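Local coordinates for putative tRNA (Adenine(37)-N6)-methyltransferase (Pseudomonas aeruginosa, PDB 7BTU), which probably transfers a methyl group from S-adenosyl-L-methionine to N6 of threonylcarbamoyl-adenosine 37 in tRNA, at the interface of chains A and B. Sequence-based numbering; all coordinates share one arbitrary frame. Chains: chain A/B, Putative tRNA (Adenine(37)-N6)-methyltransferase.

All three contacts lie on one two-fold symmetric face between chains A and B, so each has a twin with the chains exchanged. Contact 2, built on strands 61-67, 105-116 and 132-138, and contact 3 are neighbours, their C-alpha centres about 12 Å apart; A:Lys137 lies near the end of strand 132-138, which runs directly into A:Tyr139. Contact 1 joins loops only and lies further out, about 19 Å from contact 2 and 29 Å from contact 3 between C-alpha centres. Side-chain packing, backbone-directed hydrogen bonds and a peripheral loop contact thus join the two copies, which suggests a dimer, although the structure alone does not prove one in solution.

Contact 1: the interface of chains A and B. Residues chain A 46, 49; chain B 75, 77.
The side-chain carbonyl oxygen OE1 of A:Gln49 lies off the guanidinium plane of B:Arg77, at the rim of the group and 2.7 Å from its terminal nitrogen NH1. Short as this is, it is not a hydrogen bond: neither N-H of NH1 is aimed at the oxygen. OE1 also lies 3.4 Å from the arginine CD. The amide nitrogen NE2 of A:Gln49 stands on the same side, over the centre of the guanidinium, with the two planes turned 74° apart. The carbonyl dipole may be weakly attracted to the guanidinium, but no directed bond is shown. Beyond CG the glutamine runs extended (chi2 162°), which carries its amide across to the arginine. A:Pro46, which follows a cis peptide bond, comes to the NE/NH2 rim on the same side of the plane as the amide and brings its CB to 3.4 Å from B:Arg77 NE. Its CG lies a little further off, and the proline and arginine side chains meet at about a right angle. A bend at chi3 (-138°) brings the arginine's face to the amide and its NE/NH2 rim to the proline. CB of B:Lys75, the last atom modelled, lies 4.5 Å from A:Pro46 CG. The patch is a small loop-to-loop contact at the margin of the interface, and it may steady the relative placement of the two copies.

Contact 2: the interface of chains A and B. Residues chain A 63, 65, 107, 137; chain B 63, 65, 105, 107.
Two glutamines and two tryptophans pack tightly where strands 61-67 and 105-116 of both chains meet. The indoles of A:Trp63 and B:Trp63 reach towards each other and meet edge to face, their six-membered rings inclined by 68°, with A:Trp63 CH2 3.6 Å from B:Trp63 CZ2. The amide nitrogen NE2 of A:Gln107 lies over one face of each indole, 3.6 Å from B:Trp63 CD2. B:Gln107 NE2 shares that face of A:Trp63, lying above the pyrrole part at 3.3 Å from CD1. Between the glutamines, B:Gln107 OE1 lies 3.2 Å above A:Gln107 NE2, the two amides overlapping roughly flat, so no hydrogen bond is made. The pair breaks the two-fold symmetry: A:Gln107 has CG opposite its backbone N (chi1 169°), whereas B:Gln107 tucks CG between N and the carbonyl carbon (chi1 61°). The unlike rotamers probably let the amides overlap near the axis instead of colliding. The leucine methyls meet more loosely: A:Leu65 CD2 and B:Leu65 CD2 stand 4.0 Å apart on antiparallel side chains. A:Leu65 CD1 is somewhat nearer to B:Ile105 CG2, at 3.7 Å. A:Lys137 lays its CD against the B:Gln107 amide, then bends at its last torsion, and its ammonium NZ donates a hydrogen bond of 2.8 Å to B:Ile105 O, tilted from the carbonyl plane. The patch forms a central seam of side chains that probably holds the two copies together.

Contact 3: the interface of chains A and B. Residues chain A 139, 144-147; chain B 139, 144-145.
B:Tyr139 and A:Tyr139 each reach across to the other chain, in the N-terminal domain of this TrmO-family protein, and end at the C-terminal end of helix 141-144 and the residues just after it. Hydrogen bonds come first. The phenol of A:Tyr139 donates from OH to the main-chain oxygen of B:Asp144 at 2.5 Å, and B:Tyr139 OH returns the bond to A:Asp144 O at 2.6 Å. Each hydroxyl arrives in the carbonyl plane on a lone pair of the oxygen, with an angle at the A:Asp144 oxygen of 138°. Each acceptor also lies in the plane of the tyrosine ring, at its edge. B:Tyr139 OH accepts a further, almost straight hydrogen bond (175° at H) from the backbone N of A:Val146, 2.7 Å away. The phenol oxygen is therefore gripped twice, which would direct the hydroxyl hydrogen towards A:Asp144 O. Apolar packing comes next. A:Val146 lies over the rim of the B:Tyr139 ring, on the face opposite B:Asp144 CB, with A:Val146 CB 3.8 Å from B:Tyr139 CE1. A:Ala145 and B:Ala145 meet backbone to backbone, CA to CA at 4.0 Å, and B:Ala145 CB lies near A:Ala147 CA. Support within each chain is of a third kind: CB of A:Asp144 rests 3.6 Å above the plane of the A:Tyr139 ring, offset towards its rim, and B:Asp144 does the same for B:Tyr139. With CG opposite the backbone N (chi1 -177°), B:Tyr139 projects its ring towards chain A.

Contact 1: the interface of chains A and B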
# COMPACT_ATOMS: atom_id res chain seq x y z
N PRO A 46 22.48 8.12 -0.79
CA PRO A 46 23.19 6.83 -0.93
C PRO A 46 22.27 5.69 -1.42
O PRO A 46 22.64 4.49 -1.42
CB PRO A 46 23.66 6.56 0.50
CG PRO A 46 22.50 7.11 1.36
CD PRO A 46 21.99 8.34 0.59
N GLN A 49 22.96 2.93 -4.41
CA GLN A 49 23.95 1.87 -4.34
C GLN A 49 23.23 0.55 -4.62
O GLN A 49 22.12 0.34 -4.13
CB GLN A 49 24.66 1.88 -2.96
CG GLN A 49 25.50 3.17 -2.66
CD GLN A 49 25.83 3.38 -1.15
OE1 GLN A 49 25.72 2.47 -0.34
NE2 GLN A 49 26.21 4.60 -0.79
N LYS B 75 21.72 5.49 8.06
CA LYS B 75 21.20 5.12 6.74
C LYS B 75 21.31 3.60 6.51
O LYS B 75 22.37 3.11 6.13
CB LYS B 75 21.95 5.89 5.63
N ARG B 77 20.63 0.36 4.48
CA ARG B 77 20.36 -0.08 3.11
C ARG B 77 20.42 -1.59 2.91
O ARG B 77 19.96 -2.09 1.87
CB ARG B 77 21.36 0.56 2.11
CG ARG B 77 21.46 2.07 2.10
CD ARG B 77 22.84 2.48 1.52
NE ARG B 77 23.51 3.59 2.24
CZ ARG B 77 24.79 3.63 2.62
NH1 ARG B 77 25.63 2.62 2.36
NH2 ARG B 77 25.26 4.70 3.26

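Contact 2: the interface of chains A and B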
# COMPACT_ATOMS: atom_id res chain seq x y z
N TRP A 63 5.62 -1.64 -4.40
CA TRP A 63 4.92 -0.45 -3.91
C TRP A 63 5.87 0.72 -3.93
O TRP A 63 7.00 0.62 -3.43
CB TRP A 63 4.50 -0.65 -2.46
CG TRP A 63 3.44 -1.70 -2.33
CD1 TRP A 63 3.59 -2.99 -1.87
CD2 TRP A 63 2.05 -1.56 -2.70
NE1 TRP A 63 2.37 -3.66 -1.90
CE2 TRP A 63 1.41 -2.79 -2.39
CE3 TRP A 63 1.29 -0.50 -3.23
CZ2 TRP A 63 0.04 -3.00 -2.62
CZ3 TRP A 63 -0.08 -0.70 -3.46
CH2 TRP A 63 -0.68 -1.93 -3.16
N LEU A 65 5.99 4.57 -2.36
CA LEU A 65 5.42 5.68 -1.61
C LEU A 65 6.00 6.96 -2.20
O LEU A 65 7.20 7.03 -2.49
CB LEU A 65 5.75 5.64 -0.13
CG LEU A 65 5.25 4.35 0.56
CD1 LEU A 65 5.58 4.45 2.05
CD2 LEU A 65 3.73 4.07 0.40
N GLN A 107 0.55 6.19 -2.51
CA GLN A 107 1.02 4.83 -2.58
C GLN A 107 0.52 4.23 -3.88
O GLN A 107 -0.68 4.31 -4.19
CB GLN A 107 0.47 4.09 -1.32
CG GLN A 107 0.66 2.61 -1.35
CD GLN A 107 -0.03 1.90 -0.19
OE1 GLN A 107 -0.52 2.53 0.76
NE2 GLN A 107 -0.06 0.56 -0.26
N LYS A 137 8.90 -0.76 -1.69
CA LYS A 137 8.65 -2.00 -0.95
C LYS A 137 8.28 -3.09 -1.94
O LYS A 137 7.52 -2.82 -2.86
CB LYS A 137 7.50 -1.83 0.06
CG LYS A 137 7.75 -0.78 1.16
CD LYS A 137 6.46 -0.54 2.02
CE LYS A 137 6.79 0.17 3.34
NZ LYS A 137 7.24 1.49 3.12
N TRP B 63 -6.17 0.91 3.78
CA TRP B 63 -4.73 1.08 3.89
C TRP B 63 -4.45 2.11 4.95
O TRP B 63 -5.05 3.19 4.93
CB TRP B 63 -4.16 1.55 2.54
CG TRP B 63 -4.04 0.49 1.47
CD1 TRP B 63 -4.77 0.39 0.31
CD2 TRP B 63 -3.07 -0.57 1.42
NE1 TRP B 63 -4.33 -0.65 -0.43
CE2 TRP B 63 -3.29 -1.27 0.23
CE3 TRP B 63 -2.02 -0.99 2.30
CZ2 TRP B 63 -2.52 -2.39 -0.15
CZ3 TRP B 63 -1.23 -2.07 1.92
CH2 TRP B 63 -1.50 -2.78 0.69
N LEU B 65 -1.10 4.24 6.24
CA LEU B 65 0.31 4.61 6.23
C LEU B 65 0.63 5.09 7.63
O LEU B 65 -0.15 5.86 8.24
CB LEU B 65 0.63 5.76 5.23
CG LEU B 65 0.29 5.42 3.79
CD1 LEU B 65 0.52 6.59 2.84
CD2 LEU B 65 1.03 4.16 3.30
N ILE B 105 8.41 5.05 6.99
CA ILE B 105 6.96 4.92 6.78
C ILE B 105 6.61 3.49 6.42
O ILE B 105 7.28 2.88 5.59
CB ILE B 105 6.48 5.87 5.66
CG1 ILE B 105 6.75 7.31 6.05
CG2 ILE B 105 4.93 5.72 5.44
CD1 ILE B 105 6.65 8.19 4.90
N GLN B 107 3.24 0.56 5.63
CA GLN B 107 1.90 0.53 5.09
C GLN B 107 1.27 -0.74 5.60
O GLN B 107 1.97 -1.73 5.82
CB GLN B 107 1.89 0.53 3.58
CG GLN B 107 2.62 -0.71 3.05
CD GLN B 107 2.69 -0.75 1.56
OE1 GLN B 107 2.95 0.27 0.90
NE2 GLN B 107 2.41 -1.93 1.01

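Contact 3: the interface of chains A and B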
# COMPACT_ATOMS: atom_id res chain seq x y z
N TYR A 139 6.12 -6.01 -3.48
CA TYR A 139 4.74 -6.48 -3.38
C TYR A 139 4.79 -7.93 -2.89
O TYR A 139 5.50 -8.77 -3.47
CB TYR A 139 4.05 -6.39 -4.74
CG TYR A 139 2.57 -6.67 -4.67
CD1 TYR A 139 2.09 -7.96 -4.78
CD2 TYR A 139 1.65 -5.63 -4.51
CE1 TYR A 139 0.71 -8.23 -4.70
CE2 TYR A 139 0.27 -5.88 -4.46
CZ TYR A 139 -0.19 -7.18 -4.52
OH TYR A 139 -1.53 -7.44 -4.40
N ASP A 144 -0.61 -8.74 0.69
CA ASP A 144 -1.13 -7.52 0.07
C ASP A 144 -2.37 -7.74 -0.78
O ASP A 144 -3.07 -6.76 -1.07
CB ASP A 144 -0.07 -6.89 -0.87
CG ASP A 144 1.17 -6.42 -0.15
OD1 ASP A 144 1.13 -6.24 1.08
OD2 ASP A 144 2.20 -6.24 -0.83
N ALA A 145 -2.63 -8.95 -1.22
CA ALA A 145 -3.74 -9.25 -2.14
C ALA A 145 -4.91 -9.75 -1.33
O ALA A 145 -4.88 -10.87 -0.82
CB ALA A 145 -3.35 -10.32 -3.16
N VAL A 146 -5.91 -8.88 -1.15
CA VAL A 146 -7.17 -9.24 -0.51
C VAL A 146 -8.25 -9.23 -1.62
O VAL A 146 -8.95 -8.23 -1.82
CB VAL A 146 -7.50 -8.27 0.63
CG1 VAL A 146 -8.68 -8.77 1.49
CG2 VAL A 146 -6.25 -7.91 1.45
N ALA A 147 -8.38 -10.33 -2.36
CA ALA A 147 -9.15 -10.26 -3.62
C ALA A 147 -10.66 -10.07 -3.37
O ALA A 147 -11.37 -9.56 -4.24
CB ALA A 147 -8.90 -11.51 -4.48
N TYR B 139 -8.92 0.21 0.61
CA TYR B 139 -8.33 -0.86 -0.16
C TYR B 139 -9.26 -1.19 -1.33
O TYR B 139 -10.46 -1.37 -1.14
CB TYR B 139 -8.09 -2.09 0.74
CG TYR B 139 -7.40 -3.23 0.03
CD1 TYR B 139 -8.12 -4.09 -0.81
CD2 TYR B 139 -6.01 -3.40 0.14
CE1 TYR B 139 -7.46 -5.15 -1.50
CE2 TYR B 139 -5.36 -4.47 -0.54
CZ TYR B 139 -6.06 -5.29 -1.36
OH TYR B 139 -5.42 -6.32 -2.02
N ASP B 144 -5.24 -3.10 -6.14
CA ASP B 144 -4.29 -3.47 -5.09
C ASP B 144 -4.03 -4.98 -5.01
O ASP B 144 -3.01 -5.37 -4.46
CB ASP B 144 -4.79 -2.99 -3.72
CG ASP B 144 -4.99 -1.47 -3.67
OD1 ASP B 144 -4.32 -0.75 -4.44
OD2 ASP B 144 -5.80 -0.99 -2.85
N ALA B 145 -4.94 -5.81 -5.53
CA ALA B 145 -4.82 -7.28 -5.45
C ALA B 145 -4.38 -7.68 -6.86
O ALA B 145 -5.19 -7.78 -7.78
CB ALA B 145 -6.16 -7.91 -5.06